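Local structure of glycoside hydrolase, family 11\:clostridium cellulosome enzyme, dockerin type i\:polysaccharide (2C71) at residues T10-P15 with T35-G40; V39-N44 with H64-S69; P98-P103 with D117-G122. The protein hydrolyses acetyl esters of xylan as a metal-dependent carbohydrate esterase of family 4, with a structure closely similar to that of peptidoglycan deacetylases. All coordinates share one frame; numbering follows the deposited sequence.

Contact 1: residues T10-P15 with T35-G40; sequences TFDDGP and TFMVVG. With MG (magnesium ion), chain B.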
# COMPACT_ATOMS: atom_id res chain seq x y z
N THR A 10 -4.39 -2.09 0.81
CA THR A 10 -3.22 -1.29 0.51
C THR A 10 -3.15 -0.99 -0.99
O THR A 10 -3.65 -1.78 -1.81
CB THR A 10 -1.91 -1.95 1.00
OG1 THR A 10 -1.54 -3.01 0.14
CG2 THR A 10 -2.00 -2.43 2.45
N PHE A 11 -2.57 0.17 -1.33
CA PHE A 11 -2.59 0.68 -2.69
C PHE A 11 -1.22 1.17 -3.09
O PHE A 11 -0.67 2.05 -2.44
CB PHE A 11 -3.57 1.84 -2.81
CG PHE A 11 -4.99 1.45 -2.53
CD1 PHE A 11 -5.77 0.89 -3.55
CD2 PHE A 11 -5.57 1.63 -1.28
CE1 PHE A 11 -7.07 0.47 -3.29
CE2 PHE A 11 -6.87 1.22 -1.04
CZ PHE A 11 -7.59 0.64 -2.04
N ASP A 12 -0.68 0.63 -4.17
CA ASP A 12 0.63 1.05 -4.67
C ASP A 12 0.53 2.13 -5.75
O ASP A 12 -0.51 2.28 -6.40
CB ASP A 12 1.40 -0.16 -5.22
CG ASP A 12 1.96 -1.04 -4.12
OD1 ASP A 12 1.90 -0.63 -2.94
OD2 ASP A 12 2.46 -2.14 -4.44
N ASP A 13 1.67 2.76 -6.04
CA ASP A 13 2.10 3.37 -7.31
C ASP A 13 1.73 4.84 -7.47
O ASP A 13 2.12 5.47 -8.47
CB ASP A 13 1.67 2.62 -8.59
CG ASP A 13 2.50 1.36 -8.89
OD1 ASP A 13 3.31 0.90 -8.04
OD2 ASP A 13 2.31 0.83 -10.02
N GLY A 14 0.99 5.40 -6.50
CA GLY A 14 0.63 6.79 -6.52
C GLY A 14 1.58 7.66 -5.71
O GLY A 14 2.68 7.23 -5.36
N PRO A 15 1.21 8.93 -5.46
CA PRO A 15 -0.12 9.50 -5.69
C PRO A 15 -0.33 10.05 -7.08
O PRO A 15 0.61 10.54 -7.72
CB PRO A 15 -0.11 10.70 -4.69
CG PRO A 15 1.33 11.12 -4.66
CD PRO A 15 2.08 9.83 -4.66
N THR A 35 -3.97 1.91 3.49
CA THR A 35 -2.56 2.29 3.45
C THR A 35 -2.13 2.50 2.00
O THR A 35 -2.44 1.66 1.15
CB THR A 35 -1.66 1.24 4.11
OG1 THR A 35 -2.17 0.94 5.43
CG2 THR A 35 -0.22 1.68 4.23
N PHE A 36 -1.45 3.59 1.74
CA PHE A 36 -0.94 3.95 0.39
C PHE A 36 0.57 3.84 0.40
O PHE A 36 1.23 4.52 1.19
CB PHE A 36 -1.39 5.36 0.01
CG PHE A 36 -2.86 5.48 -0.17
CD1 PHE A 36 -3.73 5.68 0.91
CD2 PHE A 36 -3.43 5.32 -1.44
CE1 PHE A 36 -5.09 5.69 0.70
CE2 PHE A 36 -4.80 5.36 -1.62
CZ PHE A 36 -5.61 5.56 -0.53
N MET A 37 1.11 3.01 -0.47
CA MET A 37 2.56 2.81 -0.64
C MET A 37 2.96 3.69 -1.82
O MET A 37 2.65 3.37 -2.98
CB MET A 37 2.91 1.33 -0.85
CG MET A 37 2.32 0.41 0.18
SD MET A 37 2.70 0.73 1.92
CE MET A 37 4.39 0.10 1.96
N VAL A 38 3.56 4.82 -1.51
CA VAL A 38 3.75 5.90 -2.51
C VAL A 38 5.15 5.91 -3.08
O VAL A 38 6.14 5.43 -2.49
CB VAL A 38 3.39 7.28 -1.92
CG1 VAL A 38 1.94 7.31 -1.46
CG2 VAL A 38 4.33 7.70 -0.83
N VAL A 39 5.23 6.44 -4.27
CA VAL A 39 6.47 6.51 -5.07
C VAL A 39 6.99 7.95 -5.00
O VAL A 39 6.29 8.92 -5.33
CB VAL A 39 6.18 6.06 -6.52
CG1 VAL A 39 7.42 6.25 -7.40
CG2 VAL A 39 5.73 4.62 -6.51
N GLY A 40 8.23 8.09 -4.53
CA GLY A 40 8.78 9.40 -4.23
C GLY A 40 8.74 10.41 -5.37
O GLY A 40 8.45 11.59 -5.15
MG MG B . 4.50 -0.84 -7.98
O HOH W 1 2.98 -2.05 -7.35
O HOH W 2 3.94 -1.26 -9.94
O HOH W 3 6.20 -0.01 -8.75
O HOH W 4 5.59 -2.73 -7.86

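Contact 2: residues V39-N44 with H64-S69; sequences VGQRVN and HSWSYS. With MG (magnesium ion), chain B.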
# COMPACT_ATOMS: atom_id res chain seq x y z
N VAL A 39 5.23 6.44 -4.27
CA VAL A 39 6.47 6.51 -5.07
C VAL A 39 6.99 7.95 -5.00
O VAL A 39 6.29 8.92 -5.33
CB VAL A 39 6.18 6.06 -6.52
CG1 VAL A 39 7.42 6.25 -7.40
CG2 VAL A 39 5.73 4.62 -6.51
N GLY A 40 8.23 8.09 -4.53
CA GLY A 40 8.78 9.40 -4.23
C GLY A 40 8.74 10.41 -5.37
O GLY A 40 8.45 11.59 -5.15
N GLN A 41 9.04 9.97 -6.58
CA GLN A 41 8.94 10.81 -7.82
C GLN A 41 7.66 11.50 -7.98
O GLN A 41 7.61 12.53 -8.68
CB GLN A 41 9.18 10.02 -9.12
CG GLN A 41 10.66 9.87 -9.39
CD GLN A 41 11.01 8.90 -10.52
OE1 GLN A 41 10.25 8.01 -10.84
NE2 GLN A 41 12.18 9.13 -11.16
N ARG A 42 6.58 10.93 -7.46
CA ARG A 42 5.23 11.46 -7.63
C ARG A 42 4.79 12.39 -6.51
O ARG A 42 3.70 12.96 -6.62
CB ARG A 42 4.23 10.32 -7.74
CG ARG A 42 4.17 9.70 -9.14
CD ARG A 42 2.99 8.78 -9.31
NE ARG A 42 2.76 8.23 -10.63
CZ ARG A 42 1.75 8.58 -11.43
NH1 ARG A 42 0.92 9.59 -11.18
NH2 ARG A 42 1.56 7.90 -12.54
N VAL A 43 5.58 12.52 -5.46
CA VAL A 43 5.22 13.32 -4.30
C VAL A 43 5.86 14.69 -4.39
O VAL A 43 7.08 14.82 -4.25
CB VAL A 43 5.65 12.59 -3.00
CG1 VAL A 43 5.27 13.42 -1.78
CG2 VAL A 43 5.02 11.22 -2.89
N ASN A 44 5.05 15.72 -4.63
CA ASN A 44 5.56 17.05 -4.91
C ASN A 44 4.49 18.08 -4.58
O ASN A 44 3.43 17.72 -4.04
CB ASN A 44 6.08 17.16 -6.35
CG ASN A 44 5.00 16.96 -7.42
OD1 ASN A 44 5.35 16.67 -8.58
ND2 ASN A 44 3.76 17.15 -7.10
N HIS A 64 7.15 3.08 -1.35
CA HIS A 64 7.27 2.16 -2.48
C HIS A 64 8.48 2.59 -3.35
O HIS A 64 8.49 2.35 -4.58
CB HIS A 64 5.96 2.19 -3.30
CG HIS A 64 5.76 1.06 -4.28
ND1 HIS A 64 6.17 -0.24 -4.05
CD2 HIS A 64 5.10 1.04 -5.47
CE1 HIS A 64 5.82 -1.00 -5.08
NE2 HIS A 64 5.16 -0.25 -5.95
N SER A 65 9.48 3.21 -2.71
CA SER A 65 10.71 3.65 -3.38
C SER A 65 10.56 4.95 -4.16
O SER A 65 9.42 5.44 -4.33
CB SER A 65 11.33 2.57 -4.29
OG SER A 65 10.97 2.74 -5.66
N TRP A 66 11.69 5.49 -4.63
CA TRP A 66 11.66 6.74 -5.38
C TRP A 66 11.01 6.58 -6.75
O TRP A 66 10.47 7.57 -7.29
CB TRP A 66 13.08 7.30 -5.52
CG TRP A 66 13.13 8.64 -6.18
CD1 TRP A 66 13.54 8.91 -7.45
CD2 TRP A 66 12.75 9.88 -5.60
NE1 TRP A 66 13.42 10.26 -7.70
CE2 TRP A 66 12.93 10.88 -6.58
CE3 TRP A 66 12.26 10.25 -4.35
CZ2 TRP A 66 12.62 12.23 -6.33
CZ3 TRP A 66 11.96 11.58 -4.11
CH2 TRP A 66 12.14 12.55 -5.10
N SER A 67 11.11 5.39 -7.34
CA SER A 67 10.69 5.21 -8.73
C SER A 67 10.07 3.82 -8.90
O SER A 67 9.49 3.25 -7.96
CB SER A 67 11.84 5.50 -9.68
OG SER A 67 11.42 5.58 -11.05
N TYR A 68 10.17 3.29 -10.13
CA TYR A 68 9.45 2.09 -10.54
C TYR A 68 10.42 0.95 -10.95
O TYR A 68 10.00 -0.04 -11.55
CB TYR A 68 8.47 2.40 -11.69
CG TYR A 68 7.38 3.37 -11.27
CD1 TYR A 68 6.26 2.91 -10.54
CD2 TYR A 68 7.49 4.74 -11.47
CE1 TYR A 68 5.25 3.76 -10.12
CE2 TYR A 68 6.42 5.62 -11.04
CZ TYR A 68 5.37 5.07 -10.34
OH TYR A 68 4.39 5.99 -9.94
N SER A 69 11.69 1.08 -10.56
CA SER A 69 12.71 0.09 -10.89
C SER A 69 12.80 -0.95 -9.77
O SER A 69 12.84 -0.65 -8.58
CB SER A 69 14.09 0.79 -10.98
OG SER A 69 14.12 1.68 -12.08
MG MG B . 4.50 -0.84 -7.98
O HOH W 5 13.56 11.53 -10.56
O HOH W 1 2.98 -2.05 -7.35
O HOH W 3 6.20 -0.01 -8.75
O HOH W 2 3.94 -1.26 -9.94
O HOH W 4 5.59 -2.73 -7.86

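Contact 3: residues P98-P103 with D117-G122; sequences PKFFRP and DLVFVG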
# COMPACT_ATOMS: atom_id res chain seq x y z
N PRO A 98 7.61 6.90 7.29
CA PRO A 98 6.98 5.61 6.96
C PRO A 98 7.47 4.51 7.91
O PRO A 98 8.61 4.60 8.36
CB PRO A 98 7.44 5.37 5.53
CG PRO A 98 7.49 6.75 4.94
CD PRO A 98 7.83 7.71 6.08
N LYS A 99 6.64 3.50 8.18
CA LYS A 99 7.06 2.35 8.99
C LYS A 99 7.16 1.08 8.15
O LYS A 99 7.65 0.05 8.61
CB LYS A 99 6.10 2.14 10.16
CG LYS A 99 6.20 3.19 11.25
CD LYS A 99 5.62 2.68 12.56
CE LYS A 99 4.51 3.58 13.07
NZ LYS A 99 3.39 2.79 13.67
N PHE A 100 6.68 1.17 6.92
CA PHE A 100 6.54 0.03 6.01
C PHE A 100 7.08 0.36 4.62
O PHE A 100 6.97 1.50 4.17
CB PHE A 100 5.08 -0.37 5.91
CG PHE A 100 4.49 -0.86 7.22
CD1 PHE A 100 4.69 -2.15 7.61
CD2 PHE A 100 3.78 -0.03 8.03
CE1 PHE A 100 4.18 -2.60 8.84
CE2 PHE A 100 3.25 -0.46 9.24
CZ PHE A 100 3.46 -1.74 9.66
N PHE A 101 7.64 -0.67 4.01
CA PHE A 101 8.21 -0.62 2.64
C PHE A 101 7.60 -1.74 1.83
O PHE A 101 7.55 -2.88 2.29
CB PHE A 101 9.73 -0.83 2.74
CG PHE A 101 10.45 -0.99 1.41
CD1 PHE A 101 10.41 0.01 0.45
CD2 PHE A 101 11.19 -2.12 1.16
CE1 PHE A 101 11.11 -0.15 -0.76
CE2 PHE A 101 11.90 -2.25 -0.03
CZ PHE A 101 11.87 -1.26 -0.96
N ARG A 102 7.20 -1.45 0.60
CA ARG A 102 6.81 -2.46 -0.35
C ARG A 102 7.80 -2.46 -1.48
O ARG A 102 7.90 -1.47 -2.23
CB ARG A 102 5.44 -2.23 -0.96
CG ARG A 102 5.12 -3.33 -1.98
CD ARG A 102 3.69 -3.52 -2.22
NE ARG A 102 2.97 -4.02 -1.07
CZ ARG A 102 1.75 -3.65 -0.68
NH1 ARG A 102 1.07 -2.70 -1.31
NH2 ARG A 102 1.21 -4.19 0.40
N PRO A 103 8.60 -3.53 -1.64
CA PRO A 103 9.61 -3.54 -2.71
C PRO A 103 8.95 -3.41 -4.07
O PRO A 103 7.95 -4.10 -4.37
CB PRO A 103 10.31 -4.91 -2.56
CG PRO A 103 9.96 -5.37 -1.25
CD PRO A 103 8.65 -4.73 -0.81
N ASP A 117 15.57 -0.09 6.64
CA ASP A 117 15.13 -0.20 8.04
C ASP A 117 13.64 0.11 8.19
O ASP A 117 13.24 0.98 8.96
CB ASP A 117 15.96 0.72 8.93
CG ASP A 117 15.85 0.36 10.40
OD1 ASP A 117 15.76 -0.85 10.72
OD2 ASP A 117 15.85 1.28 11.24
N LEU A 118 12.85 -0.63 7.43
CA LEU A 118 11.39 -0.57 7.42
C LEU A 118 10.87 -1.98 7.37
O LEU A 118 11.59 -2.89 6.95
CB LEU A 118 10.87 0.19 6.15
CG LEU A 118 11.29 1.66 6.03
CD1 LEU A 118 11.02 2.23 4.65
CD2 LEU A 118 10.61 2.57 7.09
N VAL A 119 9.61 -2.19 7.82
CA VAL A 119 9.00 -3.52 7.74
C VAL A 119 8.55 -3.76 6.28
O VAL A 119 7.85 -2.92 5.71
CB VAL A 119 7.85 -3.64 8.72
CG1 VAL A 119 7.09 -4.93 8.49
CG2 VAL A 119 8.39 -3.57 10.17
N PHE A 120 8.96 -4.87 5.70
CA PHE A 120 8.65 -5.22 4.32
C PHE A 120 7.27 -5.88 4.23
O PHE A 120 6.99 -6.85 4.96
CB PHE A 120 9.65 -6.20 3.74
CG PHE A 120 10.98 -5.60 3.33
CD1 PHE A 120 11.75 -4.82 4.18
CD2 PHE A 120 11.51 -5.91 2.08
CE1 PHE A 120 13.00 -4.35 3.81
CE2 PHE A 120 12.75 -5.43 1.68
CZ PHE A 120 13.49 -4.65 2.53
N VAL A 121 6.43 -5.37 3.35
CA VAL A 121 5.11 -5.94 3.12
C VAL A 121 4.91 -6.33 1.66
O VAL A 121 5.33 -5.61 0.76
CB VAL A 121 3.99 -4.97 3.54
CG1 VAL A 121 3.92 -4.86 5.06
CG2 VAL A 121 4.21 -3.60 2.91
N GLY A 122 4.26 -7.47 1.44
CA GLY A 122 3.81 -7.84 0.11
C GLY A 122 2.30 -7.85 -0.01
O GLY A 122 1.67 -6.80 -0.09

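Contact 1: residues T10-P15 with T35-G40
F11 is tied to the neighbouring strand through both its backbone polar atoms: its N donates to T35 O at 2.9 Å, and its O accepts from M37 N at 2.8 Å. Past the pairing of D12 with M37 two further bonds carry the connection on. D13 N makes a longer one, 3.3 Å, to M37 O, and V39 N donates to G14 O. D13 sits there with positive phi (90°). The peptide between G14 and P15 is cis, and P15 CD rests 4.0 Å from V38 CB.

The two strands run nearly parallel, with 19° between their axes, as the first and second strands of a beta-alpha-beta unit whose crossover is helix 17-30. The sequence TFDDGP matches the first motif of the NodB homology family, which carries a metal ligand at the C-terminal end of a strand.

Apolar contacts fill the side of F11 and F36. Large apolar rings suit this buried side of the sheet, where helix 17-30 covers both and M54 of helix 45-56 also meets F36. The rings lie side by side with planes 24° apart but slid so far that they barely overlap; F11 CB touches F36 CD2 at 3.7 Å. V39 CG2 fits against the D13 backbone.

Polar groups gather near the metal. D13 OD1 binds magnesium at 2.1 Å, a hard carboxylate oxygen suited to a hard ion, while OD2 accepts from one of the metal-bound waters. D12, on the same sheet side as T10 and M37, accepts from a second such water with OD2. Its OD1, salt-bridged to R102, presses to 3.0 Å from M37 CB; the bent M37 chain carries the sulfur away from the carboxylate.

Contact 2: residues V39-N44 with H64-S69
In one of its two modelled conformers, Q41 has CG anti to its carbonyl carbon (chi1 -83°) and runs extended beyond it, crossing the W66 indole at about a right angle. Three contacts belong to that conformer: CG lies over the indole face, 3.7 Å from the centroid of the five-membered ring, a CH-pi contact; a water bridges Q41 NE2 and W66 NE1; and S67 OG donates to Q41 OE1 at 2.7 Å from above the amide plane. W66 has CG anti to the backbone N (chi1 -175°).

H64 to S69 agrees with the second NodB motif, in which many relatives carry another metal-binding histidine at the place of Y68. Here H64 NE2 binds the magnesium at 2.2 Å, and ND1 donates to R102 O, fixing the turn of the imidazole. S67 N to S65 OG forms an ST turn; S65 O accepts from G40 N (2.9 Å) and W66 O from Q41 N. G40 has no side chain, which lets W66 CE3 approach its CA to 3.6 Å.

V39 forks between two rings. CG1 lies over the Y68 face, whereas CG2 touches Y68 CE1 at 3.7 Å and also meets H64 CD2. At the ring's rim, R42 NE donates to Y68 OH at 2.9 Å in a bent bond, with the guanidinium nearly perpendicular (87°) to the phenol. This hydroxyl also bonds D13 O, on the other protein ligand, and R42 NH1 pairs with D16.

Contact 3: residues P98-P103 with D117-G122
Residues F100-F101 and V119-F120 are the two short parallel strands of a beta-alpha-beta unit joined through helix 110-115, and the R102-P103 pair that follows the first strand resembles the third NodB motif. Three backbone bonds hold them in register: V119 N to K99 O, F101 N to V119 O at 2.8 Å, and V121 N to F101 O at 2.9 Å.

Side chains divide between the two faces. On one, the F100 ring lies alongside V119, with CD1 3.7 Å from V119 CB, and also meets V121 CG1; beta-branched valines present compact walls to a flat ring, and helix 185-192 packs on the same side. On the other, F101 and F120 form a T-shaped pair. F101 has CG anti to the backbone N (chi1 172°), which carries CD2 over the centre of the F120 ring, 3.6 Å above its plane. The planes stand 82° apart, so the edge hydrogens of F101 meet the pi face of F120. P103 CG comes obliquely to F120 CD2 at 3.7 Å, and the ring of F113 stacks on F120 as well. L118 fills the start of the contact, CB against F101 CB and CD2 close to P98 O, at 3.1 Å.

R102, in one of its two modelled conformers, bends at chi3 (-66°) toward residues 121-122. There its NE makes a weak bond of 3.4 Å to V121 O, and NH2 comes within 2.7 Å of G122 O. In this conformer NH1 forms a salt bridge to D12 OD1 and NH2 a hydrogen bond to T10 OG1. Oxygens on several sides would limit the guanidinium's rotation, and it probably helps to fix D12, whose other oxygen takes a bond from a metal-bound water, while R102 O holds the ligand H64 through ND1.

Overall arrangement
Contacts 1 and 2 build the magnesium site; contact 3 reaches it through R102. Contact 1 supplies D13 and contact 2 supplies H64, two ligands that come within 3.0 Å of one another between D13 OD1 and H64 NE2, while four waters complete the shell. The two contacts share V39 and G40, their centres lie 9 Å apart, and H64 N probably donates a hydrogen bond to V38 O at 2.8 Å. Contact 3, centred about 12 Å from contact 1 and 14 Å from contact 2, sends R102 to both: its NH1 is 2.8 Å from D12 OD1, and its backbone O accepts from H64 ND1 at 2.8 Å. The R102 side chain, about 6 Å from the metal, is linked to it through D12 and a water.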